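Local atomic coordinates of G-protein alpha subunit Galpha7 (Naegleria fowleri, PDB entry 6NE6), a protein that probably acts as a GTP-binding molecular switch that relays receptor signals, as the alpha subunits of heterotrimeric G proteins do. Residues Met9-Leu14 with His192-Val197; Leu13-Gly18 with Asp198-Val203; Thr161-Gln166 with Cys176-Gly181; Phe168-Leu173 with Ile318-Leu323. One frame throughout, in Å; residues are numbered along the deposited sequence. Where two conformers were deposited one is given.

Contact 1 (Met9-Leu14 with His192-Val197); sequences MKKILL and HHFQGV. With NA (sodium ion), chain C.
K11, on the strand that leads to the probable P-loop, reaches F194 and G196 in the connection that, as in other Gα subunits, returns the chain from the switch II region to the next sheet strand. In the lysine, chi1 of -56° sets CG anti to the carbonyl carbon; CB, CG and CD pass G196 O, CB at 3.5 Å, and the extended chain carries NZ on to F194 O at 2.7 Å. G196 O itself is buried by the contact without a polar partner. The ammonium sits in the plane of the F194 carbonyl, with a C=O...N angle of 158°. I191 O and the carboxylate of E165 also bind NZ, the latter as a salt bridge. G196 N packs over one face of the F194 ring, 3.3 Å above the plane and toward the rim; glycine suits the place because a CB would run into F194 CZ. Further along the strand, L13 CB meets V197 CG1 at 3.9 Å, a purely apolar touch. At the other end M9 CB lies 3.8 Å from H192 CE1, although H192 was modelled in two conformers and this detail is therefore doubtful. H193 turns away from the strand, and its NE2 binds a sodium ion at 2.2 Å together with H4, H6 and water 1. H4 and H6 belong to the N-terminal histidine run, probably a purification tag, so the sodium site is probably not a native feature. Three oxygen partners around one largely buried ammonium probably favour its protonated form and tie the loop firmly to the strand.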
# COMPACT_ATOMS: atom_id res chain seq x y z
N MET A 9 -6.02 -22.26 -15.69
CA MET A 9 -5.95 -20.83 -15.42
C MET A 9 -4.60 -20.51 -14.78
O MET A 9 -4.21 -21.16 -13.81
CB MET A 9 -7.10 -20.40 -14.51
CG MET A 9 -6.97 -18.98 -14.01
SD MET A 9 -8.43 -18.52 -13.04
CE MET A 9 -9.60 -18.23 -14.36
N LYS A 10 -3.91 -19.50 -15.30
CA LYS A 10 -2.62 -19.10 -14.75
C LYS A 10 -2.84 -18.14 -13.60
O LYS A 10 -3.25 -16.99 -13.80
CB LYS A 10 -1.74 -18.50 -15.85
CG LYS A 10 -1.47 -19.47 -16.99
CD LYS A 10 -0.28 -19.06 -17.83
CE LYS A 10 1.03 -19.48 -17.18
NZ LYS A 10 1.32 -20.93 -17.26
N LYS A 11 -2.56 -18.60 -12.38
CA LYS A 11 -2.83 -17.79 -11.20
C LYS A 11 -1.58 -17.05 -10.76
O LYS A 11 -0.49 -17.62 -10.70
CB LYS A 11 -3.37 -18.65 -10.05
CG LYS A 11 -4.63 -19.45 -10.43
CD LYS A 11 -5.52 -19.70 -9.22
CE LYS A 11 -6.90 -20.19 -9.65
NZ LYS A 11 -7.73 -20.53 -8.45
N ILE A 12 -1.77 -15.78 -10.43
CA ILE A 12 -0.69 -14.86 -10.07
C ILE A 12 -0.96 -14.42 -8.64
O ILE A 12 -1.98 -13.77 -8.37
CB ILE A 12 -0.64 -13.66 -11.01
CG1 ILE A 12 -0.48 -14.13 -12.46
CG2 ILE A 12 0.46 -12.69 -10.59
CD1 ILE A 12 -0.55 -12.99 -13.44
N LEU A 13 -0.05 -14.76 -7.73
CA LEU A 13 -0.21 -14.51 -6.31
C LEU A 13 0.51 -13.23 -5.93
O LEU A 13 1.71 -13.09 -6.18
CB LEU A 13 0.35 -15.66 -5.48
CG LEU A 13 0.37 -15.50 -3.95
CD1 LEU A 13 -1.05 -15.36 -3.40
CD2 LEU A 13 1.09 -16.69 -3.30
N LEU A 14 -0.20 -12.33 -5.26
CA LEU A 14 0.42 -11.12 -4.70
C LEU A 14 1.00 -11.45 -3.33
O LEU A 14 0.30 -12.00 -2.47
CB LEU A 14 -0.62 -10.00 -4.58
CG LEU A 14 -1.10 -9.37 -5.88
CD1 LEU A 14 -2.35 -8.55 -5.61
CD2 LEU A 14 -0.00 -8.49 -6.48
N HIS A 192 -11.95 -22.58 -10.07
CA HIS A 192 -11.55 -23.93 -10.46
C HIS A 192 -11.23 -24.81 -9.26
O HIS A 192 -10.62 -25.88 -9.42
CB HIS A 192 -10.35 -23.92 -11.42
CG HIS A 192 -10.62 -23.26 -12.73
ND1 HIS A 192 -9.70 -23.23 -13.75
CD2 HIS A 192 -11.71 -22.59 -13.18
CE1 HIS A 192 -10.20 -22.57 -14.78
NE2 HIS A 192 -11.42 -22.17 -14.46
N HIS A 193 -11.63 -24.40 -8.05
CA HIS A 193 -11.31 -25.09 -6.79
C HIS A 193 -9.87 -25.60 -6.81
O HIS A 193 -9.58 -26.78 -6.58
CB HIS A 193 -12.31 -26.21 -6.49
CG HIS A 193 -12.64 -27.07 -7.67
ND1 HIS A 193 -11.84 -28.12 -8.08
CD2 HIS A 193 -13.68 -27.02 -8.54
CE1 HIS A 193 -12.38 -28.69 -9.15
NE2 HIS A 193 -13.49 -28.04 -9.45
N PHE A 194 -8.96 -24.68 -7.09
CA PHE A 194 -7.56 -24.96 -7.40
C PHE A 194 -6.71 -23.84 -6.82
O PHE A 194 -7.00 -22.66 -7.05
CB PHE A 194 -7.38 -25.08 -8.93
CG PHE A 194 -5.95 -25.05 -9.40
CD1 PHE A 194 -5.05 -26.03 -9.01
CD2 PHE A 194 -5.52 -24.06 -10.29
CE1 PHE A 194 -3.74 -26.01 -9.47
CE2 PHE A 194 -4.22 -24.03 -10.74
CZ PHE A 194 -3.33 -25.01 -10.34
N GLN A 195 -5.67 -24.21 -6.08
CA GLN A 195 -4.83 -23.22 -5.40
C GLN A 195 -3.42 -23.11 -5.96
O GLN A 195 -2.61 -22.37 -5.40
CB GLN A 195 -4.75 -23.55 -3.90
CG GLN A 195 -6.05 -23.33 -3.17
CD GLN A 195 -6.35 -24.43 -2.19
OE1 GLN A 195 -6.63 -24.17 -1.02
NE2 GLN A 195 -6.30 -25.67 -2.66
N GLY A 196 -3.10 -23.84 -7.03
CA GLY A 196 -1.75 -23.78 -7.58
C GLY A 196 -1.43 -22.40 -8.13
O GLY A 196 -2.29 -21.70 -8.66
N VAL A 197 -0.17 -22.00 -7.98
CA VAL A 197 0.27 -20.65 -8.29
C VAL A 197 1.27 -20.72 -9.44
O VAL A 197 2.30 -21.39 -9.34
CB VAL A 197 0.89 -19.96 -7.06
CG1 VAL A 197 1.67 -18.73 -7.45
CG2 VAL A 197 -0.21 -19.63 -6.05
NA NA C . -14.86 -28.05 -11.21
O HOH W 1 -13.83 -29.90 -11.68

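Contact 2 (Leu13-Gly18 with Asp198-Val203); sequences LLVGAG and DSILFV
L13 and V15 pair with S199, L201 and V203 through four backbone hydrogen bonds in parallel register. L13 N donates to S199 O and its O accepts from L201 N, both at 2.9 Å; V15 N donates to L201 O at 3.0 Å, and V15 O accepts from V203 N at 2.7 Å. Weaker CA-H...O contacts run beside them, from I200 CA to L13 O and from F202 CA to V15 O. The two strands are neighbours in the central sheet of a P-loop NTPase fold, and the first leads into the probable P-loop, to which G16 belongs. Glycine suits that spot, since a CB there would lie only 2.7 Å from V203 O. Apolar contacts occupy both faces. On one, V15 splits its branches: CG1, anti to the backbone N (chi1 176°), meets F202 CD2 at 3.9 Å, while CG2 meets I200 CG2 at 3.7 Å. On the other, the end of L14 bends nearer, its CD2 resting 4.1 Å from L201 CB and also against V203 CG2; L14 also touches I25 and F26 of helix 22-32. The branched side chains of L14 and V203 suit the face that this helix packs on. One water bridges A17 and V203, accepting from A17 N and donating to V203 O at 2.6 Å.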
# COMPACT_ATOMS: atom_id res chain seq x y z
N LEU A 13 -0.05 -14.76 -7.73
CA LEU A 13 -0.21 -14.51 -6.31
C LEU A 13 0.51 -13.23 -5.93
O LEU A 13 1.71 -13.09 -6.18
CB LEU A 13 0.35 -15.66 -5.48
CG LEU A 13 0.37 -15.50 -3.95
CD1 LEU A 13 -1.05 -15.36 -3.40
CD2 LEU A 13 1.09 -16.69 -3.30
N LEU A 14 -0.20 -12.33 -5.26
CA LEU A 14 0.42 -11.12 -4.70
C LEU A 14 1.00 -11.45 -3.33
O LEU A 14 0.30 -12.00 -2.47
CB LEU A 14 -0.62 -10.00 -4.58
CG LEU A 14 -1.10 -9.37 -5.88
CD1 LEU A 14 -2.35 -8.55 -5.61
CD2 LEU A 14 -0.00 -8.49 -6.48
N VAL A 15 2.27 -11.09 -3.13
CA VAL A 15 3.00 -11.35 -1.89
C VAL A 15 3.68 -10.04 -1.49
O VAL A 15 4.25 -9.35 -2.34
CB VAL A 15 4.04 -12.48 -2.09
CG1 VAL A 15 4.89 -12.71 -0.85
CG2 VAL A 15 3.33 -13.78 -2.49
N GLY A 16 3.59 -9.68 -0.21
CA GLY A 16 4.25 -8.47 0.25
C GLY A 16 3.77 -8.09 1.63
O GLY A 16 2.80 -8.64 2.16
N ALA A 17 4.45 -7.09 2.19
CA ALA A 17 4.10 -6.58 3.51
C ALA A 17 2.77 -5.82 3.48
O ALA A 17 2.18 -5.56 2.42
CB ALA A 17 5.22 -5.67 4.04
N GLY A 18 2.30 -5.47 4.68
CA GLY A 18 1.00 -4.85 4.83
C GLY A 18 0.89 -3.45 4.28
O GLY A 18 -0.23 -2.99 4.01
N ASP A 198 0.97 -20.02 -10.54
CA ASP A 198 1.89 -20.01 -11.68
C ASP A 198 2.97 -18.94 -11.57
O ASP A 198 4.09 -19.14 -12.07
CB ASP A 198 1.09 -19.82 -12.97
CG ASP A 198 0.09 -20.94 -13.19
OD1 ASP A 198 0.34 -21.80 -14.07
OD2 ASP A 198 -0.94 -20.98 -12.46
N SER A 199 2.67 -17.82 -10.92
CA SER A 199 3.62 -16.73 -10.80
C SER A 199 3.37 -16.01 -9.49
O SER A 199 2.24 -15.98 -8.99
CB SER A 199 3.48 -15.75 -11.98
OG SER A 199 4.37 -14.66 -11.88
N ILE A 200 4.43 -15.43 -8.94
CA ILE A 200 4.37 -14.63 -7.72
C ILE A 200 4.83 -13.23 -8.07
O ILE A 200 5.88 -13.07 -8.70
CB ILE A 200 5.27 -15.23 -6.62
CG1 ILE A 200 4.69 -16.55 -6.12
CG2 ILE A 200 5.49 -14.20 -5.47
CD1 ILE A 200 5.72 -17.37 -5.32
N LEU A 201 4.07 -12.23 -7.64
CA LEU A 201 4.48 -10.82 -7.69
C LEU A 201 4.86 -10.44 -6.28
O LEU A 201 3.99 -10.26 -5.42
CB LEU A 201 3.38 -9.91 -8.22
CG LEU A 201 2.76 -10.25 -9.57
CD1 LEU A 201 1.91 -9.08 -10.04
CD2 LEU A 201 3.85 -10.59 -10.59
N PHE A 202 6.17 -10.35 -6.02
CA PHE A 202 6.68 -9.95 -4.72
C PHE A 202 6.72 -8.43 -4.70
O PHE A 202 7.50 -7.82 -5.45
CB PHE A 202 8.06 -10.54 -4.46
CG PHE A 202 8.44 -10.52 -3.01
CD1 PHE A 202 8.85 -9.34 -2.41
CD2 PHE A 202 8.34 -11.67 -2.25
CE1 PHE A 202 9.18 -9.33 -1.05
CE2 PHE A 202 8.67 -11.67 -0.92
CZ PHE A 202 9.08 -10.49 -0.31
N VAL A 203 5.89 -7.80 -3.88
CA VAL A 203 5.71 -6.35 -3.94
C VAL A 203 6.45 -5.71 -2.77
O VAL A 203 6.20 -6.06 -1.61
CB VAL A 203 4.23 -5.96 -3.90
CG1 VAL A 203 4.07 -4.45 -4.06
CG2 VAL A 203 3.44 -6.72 -4.97
O HOH W 2 6.83 -6.12 0.93

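Contact 3 (Thr161-Gln166 with Cys176-Gly181); sequences TGLIEQ and CMIDVG
E165 lies beside I178 with both side chains pointing the same way, across a non-hydrogen-bonded pair of two antiparallel strands. The glutamate CA makes a CA-H...O contact with M177 O at 3.2 Å, and its CB stays 4.0 Å from that same oxygen. A chi1 of -68° sets CG anti to the carbonyl carbon, alongside I178 CG1 at 4.1 Å. At the tip, OE1 accepts a hydrogen bond from I191 N, the strongest polar partner, while OE2 passes 3.9 Å from I178 CG1 and faces K11, its salt-bridge partner. A glutamate suits this place because its methylenes can pack while both oxygens are satisfied. On the same face L163 sends CD1 to I178 CG2 at 3.7 Å. Backbone bonds hold the flanking pairs: I164 N to D179 O at 2.9 Å with the reverse bond from D179 N to I164 O, then Q166 N to M177 O at 2.8 Å with its own return bond. On the opposite face D179 OD2 bonds T160 OG1, and OD1 has a long, weak ion pair with K22. This is the β-hairpin that in Gα relatives links the first switch region to the second; D179-V180-G181 probably opens the DxxG motif, whose aspartate in relatives lies near the magnesium and phosphates of the nucleotide.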
# COMPACT_ATOMS: atom_id res chain seq x y z
N THR A 161 -8.30 -10.52 4.84
CA THR A 161 -8.41 -11.58 5.84
C THR A 161 -9.01 -12.86 5.28
O THR A 161 -9.24 -13.81 6.04
CB THR A 161 -9.22 -11.10 7.05
OG1 THR A 161 -10.48 -10.56 6.61
CG2 THR A 161 -8.46 -10.02 7.79
N GLY A 162 -9.28 -12.92 3.98
CA GLY A 162 -9.77 -14.12 3.34
C GLY A 162 -9.14 -14.24 1.98
O GLY A 162 -8.08 -13.67 1.73
N LEU A 163 -9.79 -14.96 1.08
CA LEU A 163 -9.33 -15.11 -0.30
C LEU A 163 -10.09 -14.15 -1.20
O LEU A 163 -11.32 -14.06 -1.12
CB LEU A 163 -9.53 -16.54 -0.78
CG LEU A 163 -9.38 -16.75 -2.28
CD1 LEU A 163 -7.92 -16.70 -2.67
CD2 LEU A 163 -10.04 -18.06 -2.72
N ILE A 164 -9.37 -13.44 -2.07
CA ILE A 164 -9.99 -12.71 -3.16
C ILE A 164 -9.20 -12.97 -4.44
O ILE A 164 -7.97 -13.04 -4.43
CB ILE A 164 -10.13 -11.19 -2.89
CG1 ILE A 164 -8.94 -10.66 -2.09
CG2 ILE A 164 -11.44 -10.91 -2.18
CD1 ILE A 164 -9.00 -9.17 -1.78
N GLU A 165 -9.93 -13.16 -5.52
CA GLU A 165 -9.39 -13.49 -6.82
C GLU A 165 -10.01 -12.57 -7.86
O GLU A 165 -11.21 -12.29 -7.81
CB GLU A 165 -9.68 -14.94 -7.17
CG GLU A 165 -8.95 -15.95 -6.32
CD GLU A 165 -9.11 -17.35 -6.86
OE1 GLU A 165 -10.17 -17.96 -6.61
OE2 GLU A 165 -8.20 -17.83 -7.56
N GLN A 166 -9.20 -12.09 -8.79
CA GLN A 166 -9.70 -11.34 -9.94
C GLN A 166 -9.30 -12.09 -11.20
O GLN A 166 -8.14 -12.00 -11.65
CB GLN A 166 -9.13 -9.92 -9.99
CG GLN A 166 -9.57 -9.14 -11.22
CD GLN A 166 -11.07 -8.99 -11.28
OE1 GLN A 166 -11.67 -8.36 -10.42
NE2 GLN A 166 -11.69 -9.61 -12.28
N CYS A 176 -5.66 -15.32 -13.34
CA CYS A 176 -6.30 -14.61 -12.25
C CYS A 176 -5.22 -14.09 -11.31
O CYS A 176 -4.12 -14.62 -11.23
CB CYS A 176 -7.29 -15.47 -11.49
SG CYS A 176 -6.49 -16.52 -10.31
N MET A 177 -5.56 -12.99 -10.66
CA MET A 177 -4.70 -12.44 -9.62
C MET A 177 -5.31 -12.73 -8.26
O MET A 177 -6.53 -12.63 -8.07
CB MET A 177 -4.50 -10.94 -9.81
CG MET A 177 -3.68 -10.31 -8.69
SD MET A 177 -3.31 -8.60 -9.07
CE MET A 177 -2.25 -8.79 -10.49
N ILE A 178 -4.45 -13.14 -7.32
CA ILE A 178 -4.86 -13.58 -5.99
C ILE A 178 -4.30 -12.63 -4.93
O ILE A 178 -3.11 -12.31 -4.96
CB ILE A 178 -4.37 -15.01 -5.69
CG1 ILE A 178 -4.83 -15.97 -6.78
CG2 ILE A 178 -4.79 -15.45 -4.28
CD1 ILE A 178 -4.03 -17.27 -6.76
N ASP A 179 -5.14 -12.23 -3.98
CA ASP A 179 -4.68 -11.64 -2.73
C ASP A 179 -5.41 -12.39 -1.63
O ASP A 179 -6.64 -12.46 -1.64
CB ASP A 179 -4.97 -10.13 -2.68
CG ASP A 179 -4.30 -9.43 -1.51
OD1 ASP A 179 -3.37 -10.01 -0.90
OD2 ASP A 179 -4.70 -8.29 -1.19
N VAL A 180 -4.67 -12.98 -0.69
CA VAL A 180 -5.26 -13.89 0.28
C VAL A 180 -4.60 -13.70 1.65
O VAL A 180 -3.37 -13.62 1.75
CB VAL A 180 -5.16 -15.36 -0.18
CG1 VAL A 180 -3.73 -15.72 -0.51
CG2 VAL A 180 -5.73 -16.30 0.88
N GLY A 181 -5.43 -13.64 2.69
CA GLY A 181 -4.94 -13.57 4.06
C GLY A 181 -5.83 -14.27 5.06
O GLY A 181 -6.80 -14.94 4.69

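Contact 4 (Phe168-Leu173 with Ile318-Leu323); sequences FTFKNL and ITSDIL
The F170 ring is held between two residues: K171 CG lies 3.7 Å above one face, offset toward the rim, and T319 OG1 sits 3.1 Å above the centre of the opposite face. S320 OG approaches the ring edge in plane, 3.3 Å from F170 CZ. Here the tip of the β-hairpin formed by strands 163-170 and 173-180 packs on helix 308-326, the C-terminal helix through which receptors act on Gα relatives. The T319 hydroxyl oxygen has CB beside it as a CH-π donor, 4.1 Å from the F170 centroid, and its hydrogen bond to L315 O satisfies it in this apolar setting. F168 meets the same threonine tip to tip, with T319 CG2 near the plane of its ring, 4.1 Å from CZ. Leucines complete the apolar part: L323 CD2 touches L173 CD1 at 3.6 Å, and L323 CD1 lies against F170 CD2 and K171 CB. A type I' turn from F170 to L173 reverses the chain, with K171 and N172 in left-handed backbone conformations, which asparagine adopts readily. S320 OG hydrogen-bonds E316 O one turn back in the helix; K171, extended from CG onward, brings NZ to it as a weak further partner. Water 4 links these two atoms, accepting from K171 NZ at 2.7 Å and donating to S320 OG at 3.0 Å.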
# COMPACT_ATOMS: atom_id res chain seq x y z
N PHE A 168 -9.25 -12.94 -15.31
CA PHE A 168 -9.26 -12.15 -16.52
C PHE A 168 -8.67 -12.99 -17.64
O PHE A 168 -8.05 -14.02 -17.40
CB PHE A 168 -8.47 -10.84 -16.37
CG PHE A 168 -7.00 -11.02 -16.05
CD1 PHE A 168 -6.04 -10.95 -17.06
CD2 PHE A 168 -6.58 -11.23 -14.75
CE1 PHE A 168 -4.68 -11.09 -16.76
CE2 PHE A 168 -5.22 -11.37 -14.44
CZ PHE A 168 -4.27 -11.29 -15.45
N THR A 169 -8.89 -12.53 -18.86
CA THR A 169 -8.35 -13.18 -20.04
C THR A 169 -7.35 -12.24 -20.69
O THR A 169 -7.61 -11.04 -20.82
CB THR A 169 -9.47 -13.58 -21.01
OG1 THR A 169 -10.26 -14.61 -20.40
CG2 THR A 169 -8.91 -14.13 -22.33
N PHE A 170 -6.20 -12.79 -21.06
CA PHE A 170 -5.14 -12.02 -21.71
C PHE A 170 -4.59 -12.86 -22.85
O PHE A 170 -4.24 -14.02 -22.65
CB PHE A 170 -4.04 -11.67 -20.72
CG PHE A 170 -2.87 -10.98 -21.33
CD1 PHE A 170 -2.96 -9.65 -21.70
CD2 PHE A 170 -1.69 -11.66 -21.53
CE1 PHE A 170 -1.87 -9.00 -22.26
CE2 PHE A 170 -0.60 -11.01 -22.10
CZ PHE A 170 -0.70 -9.69 -22.46
N LYS A 171 -4.52 -12.25 -24.04
CA LYS A 171 -4.16 -12.96 -25.26
C LYS A 171 -4.90 -14.30 -25.37
O LYS A 171 -4.31 -15.34 -25.64
CB LYS A 171 -2.65 -13.15 -25.36
CG LYS A 171 -1.90 -11.83 -25.46
CD LYS A 171 -0.41 -12.04 -25.71
CE LYS A 171 0.33 -10.71 -25.77
NZ LYS A 171 1.80 -10.90 -25.93
N ASN A 172 -6.21 -14.24 -25.13
CA ASN A 172 -7.12 -15.38 -25.24
C ASN A 172 -6.78 -16.53 -24.29
O ASN A 172 -7.13 -17.68 -24.56
CB ASN A 172 -7.18 -15.90 -26.69
CG ASN A 172 -7.58 -14.81 -27.66
OD1 ASN A 172 -6.84 -14.51 -28.60
ND2 ASN A 172 -8.74 -14.21 -27.44
N LEU A 173 -6.10 -16.24 -23.17
CA LEU A 173 -5.81 -17.26 -22.18
C LEU A 173 -6.25 -16.80 -20.79
O LEU A 173 -6.16 -15.60 -20.47
CB LEU A 173 -4.32 -17.62 -22.16
CG LEU A 173 -3.88 -18.29 -23.46
CD1 LEU A 173 -2.38 -18.29 -23.60
CD2 LEU A 173 -4.45 -19.70 -23.51
N ILE A 318 4.26 -8.14 -17.59
CA ILE A 318 4.41 -9.33 -16.77
C ILE A 318 3.64 -10.50 -17.39
O ILE A 318 4.18 -11.59 -17.55
CB ILE A 318 3.96 -9.05 -15.33
CG1 ILE A 318 4.90 -8.02 -14.69
CG2 ILE A 318 3.91 -10.35 -14.54
CD1 ILE A 318 4.43 -7.53 -13.33
N THR A 319 2.37 -10.28 -17.76
CA THR A 319 1.60 -11.41 -18.28
C THR A 319 2.14 -11.87 -19.63
O THR A 319 2.15 -13.07 -19.91
CB THR A 319 0.11 -11.08 -18.36
OG1 THR A 319 -0.09 -9.93 -19.18
CG2 THR A 319 -0.45 -10.81 -16.96
N SER A 320 2.64 -10.94 -20.45
CA SER A 320 3.27 -11.36 -21.69
C SER A 320 4.49 -12.21 -21.42
O SER A 320 4.71 -13.23 -22.09
CB SER A 320 3.66 -10.14 -22.53
OG SER A 320 2.51 -9.44 -22.97
N ASP A 321 5.28 -11.83 -20.42
CA ASP A 321 6.47 -12.62 -20.12
C ASP A 321 6.10 -13.98 -19.55
O ASP A 321 6.76 -14.98 -19.86
CB ASP A 321 7.37 -11.86 -19.15
CG ASP A 321 8.67 -12.58 -18.94
OD1 ASP A 321 9.44 -12.72 -19.92
OD2 ASP A 321 8.92 -13.04 -17.81
N ILE A 322 5.06 -14.04 -18.72
CA ILE A 322 4.59 -15.33 -18.22
C ILE A 322 4.24 -16.25 -19.38
O ILE A 322 4.63 -17.42 -19.42
CB ILE A 322 3.39 -15.16 -17.28
CG1 ILE A 322 3.84 -14.57 -15.95
CG2 ILE A 322 2.72 -16.50 -17.04
CD1 ILE A 322 2.67 -14.10 -15.08
N LEU A 323 3.51 -15.71 -20.36
CA LEU A 323 3.13 -16.52 -21.51
C LEU A 323 4.35 -16.95 -22.30
O LEU A 323 4.39 -18.08 -22.82
CB LEU A 323 2.16 -15.74 -22.40
CG LEU A 323 0.73 -15.58 -21.87
CD1 LEU A 323 -0.15 -14.92 -22.90
CD2 LEU A 323 0.18 -16.95 -21.47
O HOH W 3 3.72 -13.33 -24.69
O HOH W 4 2.74 -8.41 -25.83

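How the contacts relate
All four contacts gather on one side of the chain's centre around the central sheet. Contacts 1 and 2 share L13 and L14 on strand 10-16, their centres about 12 Å apart; strand 10-16 lies between strand 199-205, used by contact 2, and strand 173-180, used by contact 3, whose centre is about 10 Å from that of contact 1. Contacts 3 and 4, whose centres are about 18 Å apart, both use strand 163-170. Contact 3 is local in sequence and falls between the segments of contacts 1 and 2. The probable P-loop, the hairpin between the switch regions of relatives and helix 308-326 thus all adjoin one sheet, consistent with coupling between receptor and nucleotide sites.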